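Local coordinates for protein NDP-rhamnosyltransferase (Saccharopolyspora spinosa, PDB 3TSA) that belongs to the GT-B clan of glycosyltransferase-like enzymes, in which two Rossmann-like halves, each built around a parallel beta sheet, face each other across a cleft, at residues Ile223-Arg227 against Met228-Ala232; Asn231-Gly234 against Pro235-Leu239; Asp180-Pro184 against Ser185-Ser189; Ala299-Ala302 against Thr303-Ile307; Glu344-Thr347 against Asp348-Thr352. All coordinates share one frame; numbering follows the deposited sequence.

Contact 1 of 5, residues Ile223-Arg227 against Met228-Ala232; sequences ICMGR and MVLNA
Met225 and Leu230 supply the apolar part of this local contact, where the end of strand 219-224 turns into helix 227-233. Their side chains cross at about a right angle. Met225 CB lies 4.0 Å from Leu230 CG, at the branch point, and Met225 SD reaches only as far as Leu230 CD2, at 4.2 Å. Because Met225 CG stands beside its backbone N and the chain runs out extended, the thioether passes on to Pro237 on the next helix.

Two backbone bonds open the helix. Leu230 N donates to Gly226 O at 3.1 Å, nearly straight at 171°, and Asn231 N donates to Arg227 O at 2.8 Å. The same Gly226 carbonyl is covered by carbon, with Leu230 CG 3.5 Å from Gly226 O.

Side by side and pointing the same way, Arg227 and Asn231 touch through the arginine's aliphatic stem: Arg227 CG is 3.5 Å from Asn231 ND2. With CG anti to the backbone N (chi1 -179°) and a bend at chi3, the guanidinium leads away from the asparagine to a salt bridge with Glu260. The amide and guanidinium planes are 36° apart and do not stack.

Gly226 occupies the N-cap position, and the whole is a strand-to-helix turn at the C-terminal edge of a parallel sheet, the usual start of a beta-alpha-beta crossover in a Rossmann-like GT-B domain.

Contact 2 of 5, residues Asn231-Gly234 against Pro235-Leu239; sequences NATG and PAPLL
Thr233 O receives a bond from a water 2.8 Å away, and this water in turn accepts from Ala236 N at 2.9 Å, so one solvent molecule bridges the end of helix 227-233 and the first turn of the next helix. The motif is a break between two consecutive helices, both lying within the crossover that joins parallel strands 219-224 and 251-256 of the Rossmann-like sheet. Gly234 makes the break: it leaves helical geometry with a positive phi of 77°, a conformation that favours glycine.

Thr233 meets the second helix through its hydroxyl and CB. With chi1 at 61°, OG1 sits between its own N and carbonyl carbon, which brings Thr233 OG1 to 3.4 Å from Pro237 CG while Thr233 CB is 3.8 Å from that carbon. The hydroxyl has two possible acceptors, Gly234 O at 2.8 Å from Thr233 OG1 and Val229 O one turn earlier; which takes the proton is not settled.

In the turn after Gly234, Leu239 N donates to Pro235 O at 2.9 Å. Pro237 has no N-H, and the carbonyl three residues before it is met by a ring carbon instead: Gly234 O lies 3.5 Å from Pro237 CD.

Contact 3 of 5, residues Asp180-Pro184 against Ser185-Ser189; sequences DPCPP and SLQAS
Asp180 and Gln187 approach from opposite directions and meet through carboxylate and amide. Gln187 NE2 donates to Asp180 OD2 at 3.1 Å, on the syn side and 21° out of the carboxylate plane; a second, weak bond runs from Gln187 NE2 to Asp180 OD1 at 3.2 Å. The two planes are 42° apart. Asp180 OD1 also accepts from Cys182 N at 2.9 Å, from above the carboxylate plane.

The amide is satisfied at both ends. Gln187 OE1 takes the N-H of Ala188 at 2.9 Å and that of Asp146, and NE2 further donates to Gly144 O, which fixes which way round the amide lies, about 5 Å from a bound magnesium ion. Arg142 forms a salt bridge with Asp180 OD2, and Ser185 OG bonds to Glu369.

Two turn bonds fold the chain back: Leu186 N to Pro183 O at 2.9 Å, and Gln187 N to Pro184 O at 3.3 Å. Leu186 CD1 packs at 3.9 Å on Pro183 CB.

The arrangement is an Asx turn at Asp180 followed by two overlapping type I beta turns, leaving strand 177-180 of the N-terminal Rossmann-like sheet to press on helices 296-304 and 358-371, where the two halves of the GT-B fold meet.

Contact 4 of 5, residues Ala299-Ala302 against Thr303-Ile307; sequences AFTA and TRLGI
At Thr303, chi1 of -69° holds OG1 beside its own backbone N and turns it back along the helix, leaving Thr303 OG1 2.9 Å from Ala299 O. Likewise Leu305, with chi1 -68°, folds its branch point back over the preceding turn, to 3.4 Å between Leu305 CG and Thr301 O. Thr303 lies in the last turn of helix 296-304 and Leu305 just beyond it, where the helix closes in a Schellman motif inside the beta-alpha-beta unit of strands 289-292 and 309-311.

Ala299 O already takes the N-H of Thr303 at 2.8 Å; whether the hydroxyl proton goes there as well is open, since Gln309 is also within its reach and Tyr321 bonds to the same oxygen. One residue on, Arg304 N donates to Phe300 O at 2.8 Å. Leu305 N donates to Thr301 O at 3.2 Å and, weakly, to Ala302 O.

Gly306 then takes a positive phi (76°) and the chain reverses. Gly306 N bonds back to Thr303 O, and Ile307 N wraps round to Ala302 O at 2.9 Å, the six-residue closure of the motif. The reversal lays Ile307 against the helix it has just left, with Ile307 CB 4.2 Å from Ala302 CB.

Contact 5 of 5, residues Glu344-Thr347 against Asp348-Thr352; sequences EQFT and DSIAT
Ser349 grips Gln345 O twice: its backbone N and its OG both donate to that carbonyl, each at 2.9 Å, and they arrive from opposite faces of the carbonyl plane. The OG reaches back because chi1 of -70° keeps it beside its own N. Thr352 treats Asp348 O in the same manner, its OG1 donating at 2.9 Å to Asp348 O alongside its N-H. Thr347 OG1 likewise turns back to His343 O, so three hydroxyls of this short helix are spent on carbonyls one turn earlier.

The backbone ladder is mainly i to i+4 bonding. Asp348 N donates to Glu344 O at 2.8 Å, and Ala351 N meets Thr347 O in the carbonyl plane with a nearly straight N-H at 173°.

The two carboxylates come near each other without touching. Glu344 and Asp348 lie side by side and point the same way, their carboxylate planes 9° apart; Glu344 OE1 and Asp348 OD2 are 4.9 Å from each other. Like charges so placed would probably repel mildly.

On the buried side Phe346 and Ile350 touch obliquely, Phe346 CD1 to Ile350 CD1 at 4.2 Å. This pair faces the C-terminal parallel sheet: Ile350 reaches Leu289 and Ile291 of strand 289-292, both side chains meet Leu310 of strand 309-311, and helix 236-246 flanks the phenyl ring through Arg240, Ala241 and Ala244.

Contacts 1 and 2 run into each other along the chain, sharing Asn231 and Ala232; their centres are 7 Å apart, and Met225 CE packs 3.7 Å from Pro237 O. Contacts 3 and 4 touch across the two halves of the fold, through the Phe300 ring: Phe300 CZ lies 3.8 Å from Cys182 CA. The magnesium ion lies about 5 Å from the Gln187 side chain of contact 3 and about 13 Å from that of Phe300 in contact 4. Contact 5 touches none of the others; it packs on the C-terminal sheet, its nearest atoms about 5 Å from contact 2 and about 17 Å from contact 3.

Contact 1 of 5, residues Ile223-Arg227 against Met228-Ala232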
loop_
_atom_site.group_PDB
_atom_site.type_symbol
_atom_site.label_atom_id
_atom_site.label_comp_id
_atom_site.label_asym_id
_atom_site.label_seq_id
_atom_site.Cartn_x
_atom_site.Cartn_y
_atom_site.Cartn_z
ATOM N N ILE A 223 -3.013 8.065 -24.097
ATOM C CA ILE A 223 -1.619 7.849 -24.455
ATOM C C ILE A 223 -0.895 7.797 -23.141
ATOM O O ILE A 223 -0.919 8.774 -22.370
ATOM C CB ILE A 223 -1.059 9.009 -25.351
ATOM C CG1 ILE A 223 -1.817 9.044 -26.664
ATOM C CG2 ILE A 223 0.475 8.842 -25.494
ATOM C CD1 ILE A 223 -1.520 10.418 -27.403
ATOM N N CYS A 224 -0.296 6.625 -22.854
ATOM C CA CYS A 224 0.312 6.377 -21.554
ATOM C C CYS A 224 1.671 5.705 -21.775
ATOM O O CYS A 224 1.761 4.574 -22.376
ATOM C CB CYS A 224 -0.616 5.509 -20.751
ATOM S SG CYS A 224 0.094 5.302 -19.058
ATOM N N MET A 225 2.711 6.472 -21.443
ATOM C CA MET A 225 4.123 6.054 -21.562
ATOM C C MET A 225 4.827 6.393 -20.232
ATOM O O MET A 225 4.628 7.502 -19.707
ATOM C CB MET A 225 4.797 6.724 -22.774
ATOM C CG MET A 225 4.226 6.101 -24.005
ATOM S SD MET A 225 4.803 6.930 -25.440
ATOM C CE MET A 225 3.600 6.336 -26.658
ATOM N N GLY A 226 5.562 5.430 -19.669
ATOM C CA GLY A 226 6.250 5.639 -18.373
ATOM C C GLY A 226 7.619 6.332 -18.418
ATOM O O GLY A 226 8.170 6.631 -19.487
ATOM N N ARG A 227 8.134 6.635 -17.238
ATOM C CA ARG A 227 9.405 7.244 -17.097
ATOM C C ARG A 227 10.501 6.422 -17.747
ATOM O O ARG A 227 11.371 6.966 -18.457
ATOM C CB ARG A 227 9.628 7.354 -15.594
ATOM C CG ARG A 227 10.901 8.003 -15.167
ATOM C CD ARG A 227 10.825 8.267 -13.683
ATOM N NE ARG A 227 10.110 9.545 -13.487
ATOM C CZ ARG A 227 9.233 9.798 -12.516
ATOM N NH1 ARG A 227 8.940 8.858 -11.646
ATOM N NH2 ARG A 227 8.635 11.006 -12.437
ATOM N N MET A 228 10.539 5.119 -17.470
ATOM C CA MET A 228 11.755 4.389 -17.958
ATOM C C MET A 228 11.792 4.408 -19.476
ATOM O O MET A 228 12.854 4.613 -20.024
ATOM C CB MET A 228 11.886 2.927 -17.478
ATOM C CG MET A 228 12.169 2.649 -16.020
ATOM S SD MET A 228 13.698 3.219 -15.252
ATOM C CE MET A 228 14.946 2.392 -16.300
ATOM N N VAL A 229 10.656 4.144 -20.098
ATOM C CA VAL A 229 10.562 4.140 -21.556
ATOM C C VAL A 229 10.961 5.503 -22.137
ATOM O O VAL A 229 11.839 5.526 -22.939
ATOM C CB VAL A 229 9.184 3.690 -22.064
ATOM C CG1 VAL A 229 9.144 3.767 -23.623
ATOM C CG2 VAL A 229 8.925 2.220 -21.635
ATOM N N LEU A 230 10.381 6.603 -21.667
ATOM C CA LEU A 230 10.688 7.948 -22.213
ATOM C C LEU A 230 12.080 8.440 -21.897
ATOM O O LEU A 230 12.667 9.189 -22.690
ATOM C CB LEU A 230 9.619 9.003 -21.817
ATOM C CG LEU A 230 8.194 8.682 -22.282
ATOM C CD1 LEU A 230 7.241 9.699 -21.632
ATOM C CD2 LEU A 230 8.198 8.754 -23.846
ATOM N N ASN A 231 12.599 8.059 -20.715
ATOM C CA ASN A 231 14.026 8.265 -20.421
ATOM C C ASN A 231 14.890 7.625 -21.488
ATOM O O ASN A 231 15.934 8.145 -21.870
ATOM C CB ASN A 231 14.404 7.754 -19.016
ATOM C CG ASN A 231 13.948 8.725 -17.927
ATOM O OD1 ASN A 231 13.453 9.798 -18.248
ATOM N ND2 ASN A 231 14.102 8.342 -16.637
ATOM N N ALA A 232 14.464 6.462 -21.952
ATOM C CA ALA A 232 15.268 5.723 -22.919
ATOM C C ALA A 232 15.096 6.279 -24.352
ATOM O O ALA A 232 16.064 6.418 -25.093
ATOM C CB ALA A 232 14.935 4.202 -22.851
#

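Contact 2 of 5, residues Asn231-Gly234 against Pro235-Leu239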
loop_
_atom_site.group_PDB
_atom_site.type_symbol
_atom_site.label_atom_id
_atom_site.label_comp_id
_atom_site.label_asym_id
_atom_site.label_seq_id
_atom_site.Cartn_x
_atom_site.Cartn_y
_atom_site.Cartn_z
ATOM N N ASN A 231 12.599 8.059 -20.715
ATOM C CA ASN A 231 14.026 8.265 -20.421
ATOM C C ASN A 231 14.890 7.625 -21.488
ATOM O O ASN A 231 15.934 8.145 -21.870
ATOM C CB ASN A 231 14.404 7.754 -19.016
ATOM C CG ASN A 231 13.948 8.725 -17.927
ATOM O OD1 ASN A 231 13.453 9.798 -18.248
ATOM N ND2 ASN A 231 14.102 8.342 -16.637
ATOM N N ALA A 232 14.464 6.462 -21.952
ATOM C CA ALA A 232 15.268 5.723 -22.919
ATOM C C ALA A 232 15.096 6.279 -24.352
ATOM O O ALA A 232 16.064 6.418 -25.093
ATOM C CB ALA A 232 14.935 4.202 -22.851
ATOM N N THR A 233 13.846 6.539 -24.737
ATOM C CA THR A 233 13.464 6.860 -26.107
ATOM C C THR A 233 13.623 8.360 -26.477
ATOM O O THR A 233 13.768 8.681 -27.656
ATOM C CB THR A 233 11.989 6.485 -26.389
ATOM O OG1 THR A 233 11.108 7.222 -25.520
ATOM C CG2 THR A 233 11.734 4.943 -26.275
ATOM N N GLY A 234 13.527 9.239 -25.500
ATOM C CA GLY A 234 13.319 10.644 -25.827
ATOM C C GLY A 234 11.861 10.883 -26.207
ATOM O O GLY A 234 11.023 9.968 -26.074
ATOM N N PRO A 235 11.542 12.095 -26.713
ATOM C CA PRO A 235 10.140 12.457 -26.919
ATOM C C PRO A 235 9.468 11.712 -28.076
ATOM O O PRO A 235 8.217 11.728 -28.181
ATOM C CB PRO A 235 10.171 13.947 -27.224
ATOM C CG PRO A 235 11.637 14.360 -27.109
ATOM C CD PRO A 235 12.497 13.227 -26.783
ATOM N N ALA A 236 10.236 11.122 -28.993
ATOM C CA ALA A 236 9.641 10.706 -30.282
ATOM C C ALA A 236 8.361 9.868 -30.208
ATOM O O ALA A 236 7.420 10.231 -30.890
ATOM C CB ALA A 236 10.673 10.022 -31.231
ATOM N N PRO A 237 8.285 8.807 -29.380
ATOM C CA PRO A 237 7.043 7.985 -29.372
ATOM C C PRO A 237 5.819 8.754 -28.815
ATOM O O PRO A 237 4.704 8.655 -29.373
ATOM C CB PRO A 237 7.430 6.741 -28.581
ATOM C CG PRO A 237 8.508 7.193 -27.702
ATOM C CD PRO A 237 9.320 8.201 -28.518
ATOM N N LEU A 238 6.091 9.680 -27.900
ATOM C CA LEU A 238 5.035 10.521 -27.328
ATOM C C LEU A 238 4.580 11.520 -28.381
ATOM O O LEU A 238 3.377 11.683 -28.615
ATOM C CB LEU A 238 5.531 11.260 -26.097
ATOM C CG LEU A 238 4.538 12.089 -25.266
ATOM C CD1 LEU A 238 3.348 11.238 -24.730
ATOM C CD2 LEU A 238 5.276 12.854 -24.132
ATOM N N LEU A 239 5.528 12.166 -29.048
ATOM C CA LEU A 239 5.120 13.197 -30.017
ATOM C C LEU A 239 4.353 12.508 -31.124
ATOM O O LEU A 239 3.346 13.070 -31.648
ATOM C CB LEU A 239 6.399 13.838 -30.595
ATOM C CG LEU A 239 7.142 14.705 -29.574
ATOM C CD1 LEU A 239 8.517 15.229 -30.131
ATOM C CD2 LEU A 239 6.200 15.850 -29.090
HETATM O O HOH W 1 13.128 10.746 -29.415
#

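Contact 3 of 5, residues Asp180-Pro184 against Ser185-Ser189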
loop_
_atom_site.group_PDB
_atom_site.type_symbol
_atom_site.label_atom_id
_atom_site.label_comp_id
_atom_site.label_asym_id
_atom_site.label_seq_id
_atom_site.Cartn_x
_atom_site.Cartn_y
_atom_site.Cartn_z
ATOM N N ASP A 180 3.127 -16.196 -12.603
ATOM C CA ASP A 180 3.003 -15.578 -13.931
ATOM C C ASP A 180 1.634 -14.899 -14.062
ATOM O O ASP A 180 0.587 -15.598 -14.167
ATOM C CB ASP A 180 3.157 -16.752 -14.992
ATOM C CG ASP A 180 3.274 -16.231 -16.368
ATOM O OD1 ASP A 180 3.083 -15.001 -16.570
ATOM O OD2 ASP A 180 3.580 -17.071 -17.283
ATOM N N PRO A 181 1.603 -13.529 -14.166
ATOM C CA PRO A 181 0.359 -12.832 -14.370
ATOM C C PRO A 181 0.029 -12.611 -15.882
ATOM O O PRO A 181 -1.010 -12.048 -16.225
ATOM C CB PRO A 181 0.636 -11.480 -13.704
ATOM C CG PRO A 181 2.140 -11.168 -14.097
ATOM C CD PRO A 181 2.776 -12.632 -13.980
ATOM N N CYS A 182 0.927 -13.035 -16.779
ATOM C CA CYS A 182 0.610 -12.877 -18.187
ATOM C C CYS A 182 -0.548 -13.772 -18.700
ATOM O O CYS A 182 -0.592 -14.954 -18.392
ATOM C CB CYS A 182 1.909 -13.221 -18.987
ATOM S SG CYS A 182 1.774 -12.849 -20.766
ATOM N N PRO A 183 -1.504 -13.198 -19.445
ATOM C CA PRO A 183 -2.522 -14.011 -20.084
ATOM C C PRO A 183 -1.811 -15.184 -20.808
ATOM O O PRO A 183 -0.881 -14.957 -21.567
ATOM C CB PRO A 183 -3.187 -13.006 -21.044
ATOM C CG PRO A 183 -2.999 -11.660 -20.355
ATOM C CD PRO A 183 -1.627 -11.754 -19.779
ATOM N N PRO A 184 -2.153 -16.486 -20.528
ATOM C CA PRO A 184 -1.333 -17.568 -21.120
ATOM C C PRO A 184 -1.255 -17.530 -22.630
ATOM O O PRO A 184 -0.230 -17.932 -23.180
ATOM C CB PRO A 184 -2.062 -18.842 -20.680
ATOM C CG PRO A 184 -2.530 -18.415 -19.221
ATOM C CD PRO A 184 -3.017 -16.945 -19.408
ATOM N N SER A 185 -2.312 -17.051 -23.312
ATOM C CA SER A 185 -2.291 -17.060 -24.810
ATOM C C SER A 185 -1.225 -16.082 -25.291
ATOM O O SER A 185 -0.806 -16.196 -26.445
ATOM C CB SER A 185 -3.649 -16.672 -25.440
ATOM O OG SER A 185 -3.951 -15.311 -25.104
ATOM N N LEU A 186 -0.812 -15.115 -24.454
ATOM C CA LEU A 186 0.217 -14.111 -24.904
ATOM C C LEU A 186 1.615 -14.416 -24.427
ATOM O O LEU A 186 2.554 -13.705 -24.812
ATOM C CB LEU A 186 -0.123 -12.709 -24.353
ATOM C CG LEU A 186 -1.543 -12.237 -24.725
ATOM C CD1 LEU A 186 -1.782 -10.942 -23.996
ATOM C CD2 LEU A 186 -1.694 -12.038 -26.268
ATOM N N GLN A 187 1.836 -15.460 -23.618
ATOM C CA GLN A 187 3.161 -15.622 -23.047
ATOM C C GLN A 187 4.112 -16.190 -24.091
ATOM O O GLN A 187 3.679 -16.941 -24.971
ATOM C CB GLN A 187 3.010 -16.526 -21.788
ATOM C CG GLN A 187 4.368 -16.782 -20.968
ATOM C CD GLN A 187 4.958 -15.472 -20.546
ATOM O OE1 GLN A 187 5.701 -14.878 -21.311
ATOM N NE2 GLN A 187 4.674 -15.037 -19.344
ATOM N N ALA A 188 5.410 -15.806 -24.064
ATOM C CA ALA A 188 6.409 -16.319 -24.965
ATOM C C ALA A 188 6.408 -17.859 -24.938
ATOM O O ALA A 188 6.349 -18.502 -23.843
ATOM C CB ALA A 188 7.811 -15.773 -24.559
ATOM N N SER A 189 6.455 -18.427 -26.145
ATOM C CA SER A 189 6.350 -19.883 -26.232
ATOM C C SER A 189 7.426 -20.614 -25.464
ATOM O O SER A 189 7.180 -21.718 -24.988
ATOM C CB SER A 189 6.313 -20.347 -27.703
ATOM O OG SER A 189 7.437 -19.884 -28.430
#

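Contact 4 of 5, residues Ala299-Ala302 against Thr303-Ile307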
loop_
_atom_site.group_PDB
_atom_site.type_symbol
_atom_site.label_atom_id
_atom_site.label_comp_id
_atom_site.label_asym_id
_atom_site.label_seq_id
_atom_site.Cartn_x
_atom_site.Cartn_y
_atom_site.Cartn_z
ATOM N N ALA A 299 -0.276 -1.894 -20.097
ATOM C CA ALA A 299 -0.930 -2.839 -21.058
ATOM C C ALA A 299 -1.830 -3.848 -20.350
ATOM O O ALA A 299 -2.921 -4.156 -20.850
ATOM C CB ALA A 299 0.135 -3.544 -21.903
ATOM N N PHE A 300 -1.380 -4.394 -19.218
ATOM C CA PHE A 300 -2.193 -5.367 -18.534
ATOM C C PHE A 300 -3.409 -4.681 -17.893
ATOM O O PHE A 300 -4.469 -5.300 -17.771
ATOM C CB PHE A 300 -1.368 -6.148 -17.487
ATOM C CG PHE A 300 -0.470 -7.200 -18.066
ATOM C CD1 PHE A 300 -0.213 -7.332 -19.446
ATOM C CD2 PHE A 300 0.156 -8.055 -17.205
ATOM C CE1 PHE A 300 0.679 -8.387 -19.932
ATOM C CE2 PHE A 300 0.956 -9.098 -17.672
ATOM C CZ PHE A 300 1.252 -9.223 -19.041
ATOM N N THR A 301 -3.284 -3.399 -17.514
ATOM C CA THR A 301 -4.440 -2.700 -16.958
ATOM C C THR A 301 -5.452 -2.532 -18.081
ATOM O O THR A 301 -6.643 -2.782 -17.881
ATOM C CB THR A 301 -4.057 -1.344 -16.369
ATOM O OG1 THR A 301 -3.248 -1.553 -15.214
ATOM C CG2 THR A 301 -5.256 -0.518 -15.989
ATOM N N ALA A 302 -4.979 -2.072 -19.269
ATOM C CA ALA A 302 -5.854 -1.956 -20.409
ATOM C C ALA A 302 -6.512 -3.341 -20.706
ATOM O O ALA A 302 -7.746 -3.403 -20.881
ATOM C CB ALA A 302 -5.127 -1.389 -21.642
ATOM N N THR A 303 -5.703 -4.396 -20.742
ATOM C CA THR A 303 -6.184 -5.727 -21.208
ATOM C C THR A 303 -7.224 -6.236 -20.176
ATOM O O THR A 303 -8.339 -6.653 -20.556
ATOM C CB THR A 303 -5.008 -6.669 -21.347
ATOM O OG1 THR A 303 -4.263 -6.178 -22.440
ATOM C CG2 THR A 303 -5.497 -8.079 -21.740
ATOM N N ARG A 304 -6.906 -6.064 -18.896
ATOM C CA ARG A 304 -7.848 -6.420 -17.791
ATOM C C ARG A 304 -9.236 -5.782 -17.949
ATOM O O ARG A 304 -10.288 -6.411 -17.687
ATOM C CB ARG A 304 -7.200 -6.124 -16.404
ATOM C CG ARG A 304 -8.133 -6.333 -15.235
ATOM C CD ARG A 304 -8.690 -7.761 -15.086
ATOM N NE ARG A 304 -9.648 -7.801 -13.971
ATOM C CZ ARG A 304 -10.945 -7.524 -14.075
ATOM N NH1 ARG A 304 -11.489 -7.198 -15.256
ATOM N NH2 ARG A 304 -11.707 -7.578 -12.973
ATOM N N LEU A 305 -9.268 -4.533 -18.429
ATOM C CA LEU A 305 -10.460 -3.757 -18.547
ATOM C C LEU A 305 -11.132 -3.898 -19.948
ATOM O O LEU A 305 -12.111 -3.207 -20.264
ATOM C CB LEU A 305 -10.122 -2.290 -18.173
ATOM C CG LEU A 305 -9.752 -1.943 -16.734
ATOM C CD1 LEU A 305 -9.442 -0.425 -16.645
ATOM C CD2 LEU A 305 -10.946 -2.380 -15.881
ATOM N N GLY A 306 -10.548 -4.709 -20.817
ATOM C CA GLY A 306 -11.087 -5.041 -22.163
ATOM C C GLY A 306 -10.869 -3.889 -23.167
ATOM O O GLY A 306 -11.626 -3.759 -24.113
ATOM N N ILE A 307 -9.799 -3.108 -22.978
ATOM C CA ILE A 307 -9.524 -1.911 -23.798
ATOM C C ILE A 307 -8.395 -2.256 -24.804
ATOM O O ILE A 307 -7.296 -2.634 -24.410
ATOM C CB ILE A 307 -9.079 -0.758 -22.938
ATOM C CG1 ILE A 307 -10.043 -0.412 -21.771
ATOM C CG2 ILE A 307 -8.900 0.535 -23.828
ATOM C CD1 ILE A 307 -11.454 -0.210 -22.227
#

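Contact 5 of 5, residues Glu344-Thr347 against Asp348-Thr352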
loop_
_atom_site.group_PDB
_atom_site.type_symbol
_atom_site.label_atom_id
_atom_site.label_comp_id
_atom_site.label_asym_id
_atom_site.label_seq_id
_atom_site.Cartn_x
_atom_site.Cartn_y
_atom_site.Cartn_z
ATOM N N GLU A 344 0.862 8.705 -41.384
ATOM C CA GLU A 344 -0.374 8.206 -42.002
ATOM C C GLU A 344 -0.845 6.826 -41.511
ATOM O O GLU A 344 -2.071 6.575 -41.253
ATOM C CB GLU A 344 -0.180 8.211 -43.542
ATOM C CG GLU A 344 -1.393 7.668 -44.353
ATOM C CD GLU A 344 -1.135 7.637 -45.887
ATOM O OE1 GLU A 344 -0.513 6.659 -46.406
ATOM O OE2 GLU A 344 -1.563 8.594 -46.560
ATOM N N GLN A 345 0.093 5.899 -41.432
ATOM C CA GLN A 345 -0.182 4.536 -40.995
ATOM C C GLN A 345 -0.662 4.546 -39.516
ATOM O O GLN A 345 -1.599 3.818 -39.151
ATOM C CB GLN A 345 1.086 3.668 -41.167
ATOM C CG GLN A 345 0.961 2.273 -40.476
ATOM C CD GLN A 345 2.250 1.392 -40.671
ATOM O OE1 GLN A 345 3.144 1.693 -41.506
ATOM N NE2 GLN A 345 2.322 0.319 -39.911
ATOM N N PHE A 346 -0.014 5.392 -38.709
ATOM C CA PHE A 346 -0.336 5.524 -37.263
ATOM C C PHE A 346 -1.780 6.025 -37.100
ATOM O O PHE A 346 -2.613 5.406 -36.387
ATOM C CB PHE A 346 0.705 6.438 -36.648
ATOM C CG PHE A 346 0.832 6.398 -35.132
ATOM C CD1 PHE A 346 -0.239 6.005 -34.318
ATOM C CD2 PHE A 346 2.060 6.736 -34.534
ATOM C CE1 PHE A 346 -0.072 5.980 -32.942
ATOM C CE2 PHE A 346 2.236 6.731 -33.152
ATOM C CZ PHE A 346 1.135 6.327 -32.331
ATOM N N THR A 347 -2.096 7.115 -37.826
ATOM C CA THR A 347 -3.454 7.667 -37.823
ATOM C C THR A 347 -4.460 6.636 -38.308
ATOM O O THR A 347 -5.535 6.480 -37.671
ATOM C CB THR A 347 -3.445 8.934 -38.766
ATOM O OG1 THR A 347 -2.586 9.885 -38.109
ATOM C CG2 THR A 347 -4.790 9.519 -38.773
ATOM N N ASP A 348 -4.130 5.935 -39.399
ATOM C CA ASP A 348 -5.053 4.974 -39.982
ATOM C C ASP A 348 -5.297 3.826 -38.960
ATOM O O ASP A 348 -6.440 3.307 -38.849
ATOM C CB ASP A 348 -4.514 4.417 -41.330
ATOM C CG ASP A 348 -4.688 5.386 -42.479
ATOM O OD1 ASP A 348 -5.313 6.403 -42.321
ATOM O OD2 ASP A 348 -4.136 5.121 -43.562
ATOM N N SER A 349 -4.278 3.526 -38.165
ATOM C CA SER A 349 -4.388 2.418 -37.183
ATOM C C SER A 349 -5.368 2.810 -36.076
ATOM O O SER A 349 -6.159 1.993 -35.591
ATOM C CB SER A 349 -3.039 2.112 -36.549
ATOM O OG SER A 349 -2.183 1.511 -37.483
ATOM N N ILE A 350 -5.268 4.031 -35.617
ATOM C CA ILE A 350 -6.213 4.514 -34.616
ATOM C C ILE A 350 -7.628 4.471 -35.137
ATOM O O ILE A 350 -8.522 3.921 -34.477
ATOM C CB ILE A 350 -5.891 5.985 -34.190
ATOM C CG1 ILE A 350 -4.513 6.028 -33.481
ATOM C CG2 ILE A 350 -7.009 6.486 -33.205
ATOM C CD1 ILE A 350 -4.000 7.467 -33.168
ATOM N N ALA A 351 -7.834 5.002 -36.340
ATOM C CA ALA A 351 -9.154 4.977 -36.965
ATOM C C ALA A 351 -9.683 3.550 -37.116
ATOM O O ALA A 351 -10.866 3.337 -36.902
ATOM C CB ALA A 351 -9.131 5.688 -38.369
ATOM N N THR A 352 -8.832 2.566 -37.420
ATOM C CA THR A 352 -9.261 1.226 -37.715
ATOM C C THR A 352 -9.835 0.626 -36.380
ATOM O O THR A 352 -10.852 -0.031 -36.389
ATOM C CB THR A 352 -8.075 0.378 -38.152
ATOM O OG1 THR A 352 -7.734 0.754 -39.506
ATOM C CG2 THR A 352 -8.463 -1.061 -38.155
#